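Probable benzoylformate decarboxylase (Rhodococcus jostii, PDB 7ORX) probably belongs to the thiamine diphosphate-dependent enzyme family and is modelled with thiamine diphosphate and a sodium ion in an assembly of four chains. Local coordinates at residues G19-F24 and P39-Y44; A99-R104 and Y158-Y163. All coordinates share one frame; numbering follows the deposited sequence.

In the fold
From the N terminus the chain runs through helix 7-17, turns at Gly19 and enters strand 22-25. Contact 1 sets this strand beside 43-46 and closes a short loop of 14 residues that carries helix 32-35. The chain then passes through helix 50-64 and strand 68-73 to reach strand 95-101, which contact 2 joins to strand 157-162 across 53 intervening residues that include strand 128-130. The two closures follow one another in series, neither nested nor crossed. Both belong to the same parallel sheet, ordered 43-46, 22-25, 68-73, 95-101, 157-162, 128-130, so strand 68-73 stands between the two pairs, whose centres are about 19 Å apart.

Contact 1 of 2, residues G19-F24 and P39-Y44; sequences GLTTVF and PDDFRY
The backbone of Thr21 lies on the ring of Phe42: Thr21 CA sits 4.0 Å from the ring centroid, only 15° off its normal, in a CH-pi contact. Thr21 CG2 covers the same face, 3.9 Å from Phe42 CE1, whereas Pro39 CD lies over the opposite face. Tyr12 of helix 7-17 meets the ring edge-to-face. Beyond it, Thr22-Arg43 and Val23-Tyr44 pair in neighbouring strands of the parallel sheet of the N-terminal thiamine diphosphate-binding domain. Arg43 N donates to Thr21 O at 3.0 Å, and Val23 N to Arg43 O at 2.9 Å. On one face of the sheet the Arg43 side chain, extended from CG to NE, runs alongside Thr22, whose CG2 stands over the guanidinium; Tyr60 packs against both residues. On the other face Val23 parts its two branches: CG1, anti to the backbone N (chi1 -179°), reaches Tyr44 CD1 at 3.9 Å, and CG2 comes to the edge of the Phe42 ring at CD2, 4.2 Å away. Pro477 of a second subunit packs on Tyr44, whose side chain lies about 9 Å from a bound thiamine diphosphate. Asp41 OD2 forms a salt bridge with Arg16, tying the turn before strand 43-46 to helix 7-17. Backbone bonds, continued between Val23 and Val45, set the register of this pair, with 43-46 last in the sheet within the chain; direct side-chain contact across it is mainly apolar and CH-pi.

Contact 2 of 2, residues A99-R104 and Y158-Y163; sequences AGQQVR and YVSVPY
Ala99-Gln101 and Ser160-Pro162 pair as parallel strands whose short axes differ in direction by 35°. Ala99 straddles Ser160, its N bonding to Val159 O and its O accepting from Val161 N at 3.0 Å. Gln101 N reaches Val161 O at 2.9 Å from above the carbonyl plane, and the last bond, Tyr163 N to Gln101 O, is weak. Ala99, Ser160, Gln101 and Pro162 share one face, where Gln101 CB lies 3.4 Å from Ser160 OG. Ala99 CB packs on the phenol end of Tyr158, 3.6 Å from CZ. Glu131 accepts bonds from both Ser160 OG and Gln101 NE2. Gln101 bends at chi2 (72°), which brings its OE1 back to Gln102 N at 2.8 Å. A water donates to Ser160 OG and makes weak bonds to Gly100 O and Tyr158 OH, the latter also hydrogen-bonded to Ser78 OG. These are neighbouring strands of the parallel sheet in the N-terminal thiamine diphosphate-binding domain, with helix 138-149 packed on Val159 and Val161. Past the strand ends, Val103 CG2 stands over a face of the Tyr163 ring in a CH-pi contact, 3.8 Å from its centroid, and Tyr286 of a second subunit packs on Val103. Arg104, bent at chi3 (-90°), lays its guanidinium across Pro162, whose CG lies over one face, 3.6 Å from NH2. That NH2 salt-bridges Asp165 and bonds to Pro132 O.

Contact 1 of 2, residues G19-F24 and P39-Y44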
# COMPACT_ATOMS: atom_id res chain seq x y z
N GLY C 19 19.98 14.88 20.09
CA GLY C 19 19.32 16.13 20.49
C GLY C 19 17.81 16.03 20.62
O GLY C 19 17.24 17.07 20.86
N LEU C 20 17.17 14.86 20.49
CA LEU C 20 15.69 14.68 20.62
C LEU C 20 15.26 14.53 22.08
O LEU C 20 14.58 13.53 22.40
CB LEU C 20 15.20 13.46 19.84
CG LEU C 20 15.01 13.66 18.34
CD1 LEU C 20 16.36 13.86 17.66
CD2 LEU C 20 14.32 12.45 17.74
N THR C 21 15.56 15.53 22.91
CA THR C 21 15.26 15.54 24.36
C THR C 21 13.91 16.22 24.67
O THR C 21 13.54 16.24 25.84
CB THR C 21 16.41 16.21 25.09
OG1 THR C 21 16.71 17.38 24.33
CG2 THR C 21 17.62 15.32 25.16
N THR C 22 13.18 16.68 23.65
CA THR C 22 11.83 17.24 23.81
C THR C 22 10.84 16.33 23.09
O THR C 22 11.00 16.12 21.90
CB THR C 22 11.79 18.66 23.26
OG1 THR C 22 12.85 19.36 23.92
CG2 THR C 22 10.47 19.35 23.51
N VAL C 23 9.88 15.80 23.80
CA VAL C 23 8.95 14.76 23.27
C VAL C 23 7.51 15.31 23.31
O VAL C 23 7.04 15.70 24.40
CB VAL C 23 9.12 13.48 24.10
CG1 VAL C 23 8.23 12.36 23.60
CG2 VAL C 23 10.55 13.07 24.14
N PHE C 24 6.81 15.34 22.19
CA PHE C 24 5.41 15.81 22.12
C PHE C 24 4.53 14.56 22.11
O PHE C 24 4.90 13.66 21.38
CB PHE C 24 5.26 16.70 20.89
CG PHE C 24 6.11 17.95 20.94
CD1 PHE C 24 7.44 17.93 20.54
CD2 PHE C 24 5.58 19.14 21.39
CE1 PHE C 24 8.20 19.09 20.57
CE2 PHE C 24 6.35 20.29 21.42
CZ PHE C 24 7.66 20.27 21.01
N PRO C 39 14.29 9.59 30.90
CA PRO C 39 15.14 10.29 31.87
C PRO C 39 14.66 11.66 32.35
O PRO C 39 13.69 12.15 31.83
CB PRO C 39 16.46 10.51 31.10
CG PRO C 39 16.39 9.50 29.98
CD PRO C 39 14.93 9.43 29.58
N ASP C 40 15.40 12.28 33.27
CA ASP C 40 15.08 13.59 33.88
C ASP C 40 15.48 14.75 32.97
O ASP C 40 14.80 15.77 33.07
CB ASP C 40 15.72 13.71 35.27
CG ASP C 40 14.99 12.85 36.29
OD1 ASP C 40 13.88 12.37 35.94
OD2 ASP C 40 15.54 12.66 37.43
N ASP C 41 16.50 14.63 32.12
CA ASP C 41 16.93 15.74 31.22
C ASP C 41 15.96 15.88 30.03
O ASP C 41 16.12 16.82 29.22
CB ASP C 41 18.41 15.61 30.82
CG ASP C 41 18.80 14.29 30.15
OD1 ASP C 41 18.49 13.21 30.72
OD2 ASP C 41 19.43 14.36 29.04
N PHE C 42 14.98 14.99 29.88
CA PHE C 42 13.97 15.00 28.78
C PHE C 42 12.70 15.70 29.27
O PHE C 42 12.33 15.50 30.46
CB PHE C 42 13.56 13.59 28.36
CG PHE C 42 14.51 12.86 27.44
CD1 PHE C 42 15.84 12.68 27.76
CD2 PHE C 42 14.05 12.30 26.27
CE1 PHE C 42 16.69 12.00 26.93
CE2 PHE C 42 14.91 11.64 25.42
CZ PHE C 42 16.23 11.49 25.75
N ARG C 43 12.03 16.45 28.39
CA ARG C 43 10.73 17.08 28.71
C ARG C 43 9.65 16.51 27.82
O ARG C 43 9.86 16.43 26.64
CB ARG C 43 10.79 18.61 28.67
CG ARG C 43 11.21 19.31 27.39
CD ARG C 43 11.43 20.75 27.89
NE ARG C 43 11.25 21.91 27.02
CZ ARG C 43 12.07 22.28 26.05
NH1 ARG C 43 13.13 21.55 25.76
NH2 ARG C 43 11.84 23.36 25.34
N TYR C 44 8.54 16.10 28.41
CA TYR C 44 7.35 15.61 27.68
C TYR C 44 6.36 16.78 27.58
O TYR C 44 6.12 17.48 28.58
CB TYR C 44 6.76 14.41 28.41
CG TYR C 44 5.65 13.70 27.69
CD1 TYR C 44 5.90 12.70 26.77
CD2 TYR C 44 4.33 14.00 27.97
CE1 TYR C 44 4.87 12.00 26.15
CE2 TYR C 44 3.28 13.34 27.35
CZ TYR C 44 3.55 12.31 26.46
OH TYR C 44 2.49 11.69 25.85

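Contact 2 of 2, residues A99-R104 and Y158-Y163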
# COMPACT_ATOMS: atom_id res chain seq x y z
N ALA C 99 4.76 5.36 17.46
CA ALA C 99 3.43 4.97 17.94
C ALA C 99 3.57 3.71 18.79
O ALA C 99 4.30 2.81 18.40
CB ALA C 99 2.54 4.75 16.75
N GLY C 100 2.91 3.65 19.93
CA GLY C 100 2.74 2.40 20.69
C GLY C 100 1.94 1.38 19.90
O GLY C 100 0.96 1.72 19.23
N GLN C 101 2.32 0.12 20.01
CA GLN C 101 1.58 -1.01 19.42
C GLN C 101 1.32 -2.02 20.54
O GLN C 101 2.01 -1.99 21.55
CB GLN C 101 2.36 -1.56 18.24
CG GLN C 101 1.89 -2.90 17.74
CD GLN C 101 0.56 -2.78 17.02
OE1 GLN C 101 -0.49 -2.65 17.66
NE2 GLN C 101 0.62 -2.86 15.69
N GLN C 102 0.31 -2.85 20.34
CA GLN C 102 -0.14 -3.87 21.32
C GLN C 102 0.96 -4.93 21.46
O GLN C 102 1.93 -4.92 20.69
CB GLN C 102 -1.51 -4.29 20.77
CG GLN C 102 -2.32 -5.25 21.61
CD GLN C 102 -2.65 -4.75 22.99
OE1 GLN C 102 -2.06 -5.18 23.97
NE2 GLN C 102 -3.65 -3.91 23.07
N VAL C 103 0.90 -5.76 22.49
CA VAL C 103 1.94 -6.80 22.72
C VAL C 103 2.13 -7.60 21.42
O VAL C 103 1.15 -7.96 20.80
CB VAL C 103 1.56 -7.69 23.92
CG1 VAL C 103 2.29 -9.01 23.95
CG2 VAL C 103 1.80 -6.95 25.22
N ARG C 104 3.37 -7.89 21.07
CA ARG C 104 3.79 -8.43 19.75
C ARG C 104 3.05 -9.74 19.44
O ARG C 104 2.54 -9.86 18.33
CB ARG C 104 5.32 -8.55 19.79
CG ARG C 104 5.92 -8.82 18.43
CD ARG C 104 7.43 -8.80 18.51
NE ARG C 104 7.95 -7.47 18.28
CZ ARG C 104 8.17 -6.91 17.08
NH1 ARG C 104 7.91 -7.59 15.97
NH2 ARG C 104 8.62 -5.67 16.98
N TYR C 158 7.79 7.31 10.40
CA TYR C 158 6.90 6.68 11.39
C TYR C 158 7.47 5.33 11.79
O TYR C 158 7.87 4.61 10.94
CB TYR C 158 5.52 6.49 10.78
CG TYR C 158 4.46 5.88 11.67
CD1 TYR C 158 3.77 6.63 12.61
CD2 TYR C 158 4.05 4.58 11.47
CE1 TYR C 158 2.75 6.07 13.37
CE2 TYR C 158 3.03 4.01 12.21
CZ TYR C 158 2.36 4.77 13.15
OH TYR C 158 1.36 4.18 13.87
N VAL C 159 7.46 5.03 13.08
CA VAL C 159 7.98 3.77 13.65
C VAL C 159 6.93 3.29 14.64
O VAL C 159 6.66 4.04 15.58
CB VAL C 159 9.33 4.01 14.34
CG1 VAL C 159 9.80 2.73 14.97
CG2 VAL C 159 10.37 4.57 13.39
N SER C 160 6.36 2.10 14.44
CA SER C 160 5.36 1.51 15.37
C SER C 160 6.09 0.49 16.22
O SER C 160 6.65 -0.37 15.63
CB SER C 160 4.19 0.90 14.60
OG SER C 160 3.44 -0.04 15.35
N VAL C 161 6.11 0.61 17.55
CA VAL C 161 6.88 -0.32 18.44
C VAL C 161 5.90 -1.00 19.41
O VAL C 161 5.21 -0.32 20.18
CB VAL C 161 7.99 0.42 19.20
CG1 VAL C 161 8.75 -0.55 20.07
CG2 VAL C 161 8.88 1.22 18.27
N PRO C 162 5.80 -2.35 19.37
CA PRO C 162 5.03 -3.11 20.35
C PRO C 162 5.57 -2.85 21.75
O PRO C 162 6.79 -2.78 21.93
CB PRO C 162 5.23 -4.57 19.94
CG PRO C 162 5.60 -4.53 18.48
CD PRO C 162 6.32 -3.22 18.31
N TYR C 163 4.69 -2.69 22.72
CA TYR C 163 5.09 -2.06 24.00
C TYR C 163 6.02 -3.02 24.75
O TYR C 163 6.91 -2.56 25.47
CB TYR C 163 3.86 -1.54 24.73
CG TYR C 163 3.00 -2.50 25.50
CD1 TYR C 163 3.46 -3.17 26.62
CD2 TYR C 163 1.66 -2.62 25.19
CE1 TYR C 163 2.62 -3.99 27.36
CE2 TYR C 163 0.80 -3.42 25.92
CZ TYR C 163 1.28 -4.12 27.01
OH TYR C 163 0.36 -4.90 27.65
O HOH W 1 1.11 1.56 15.90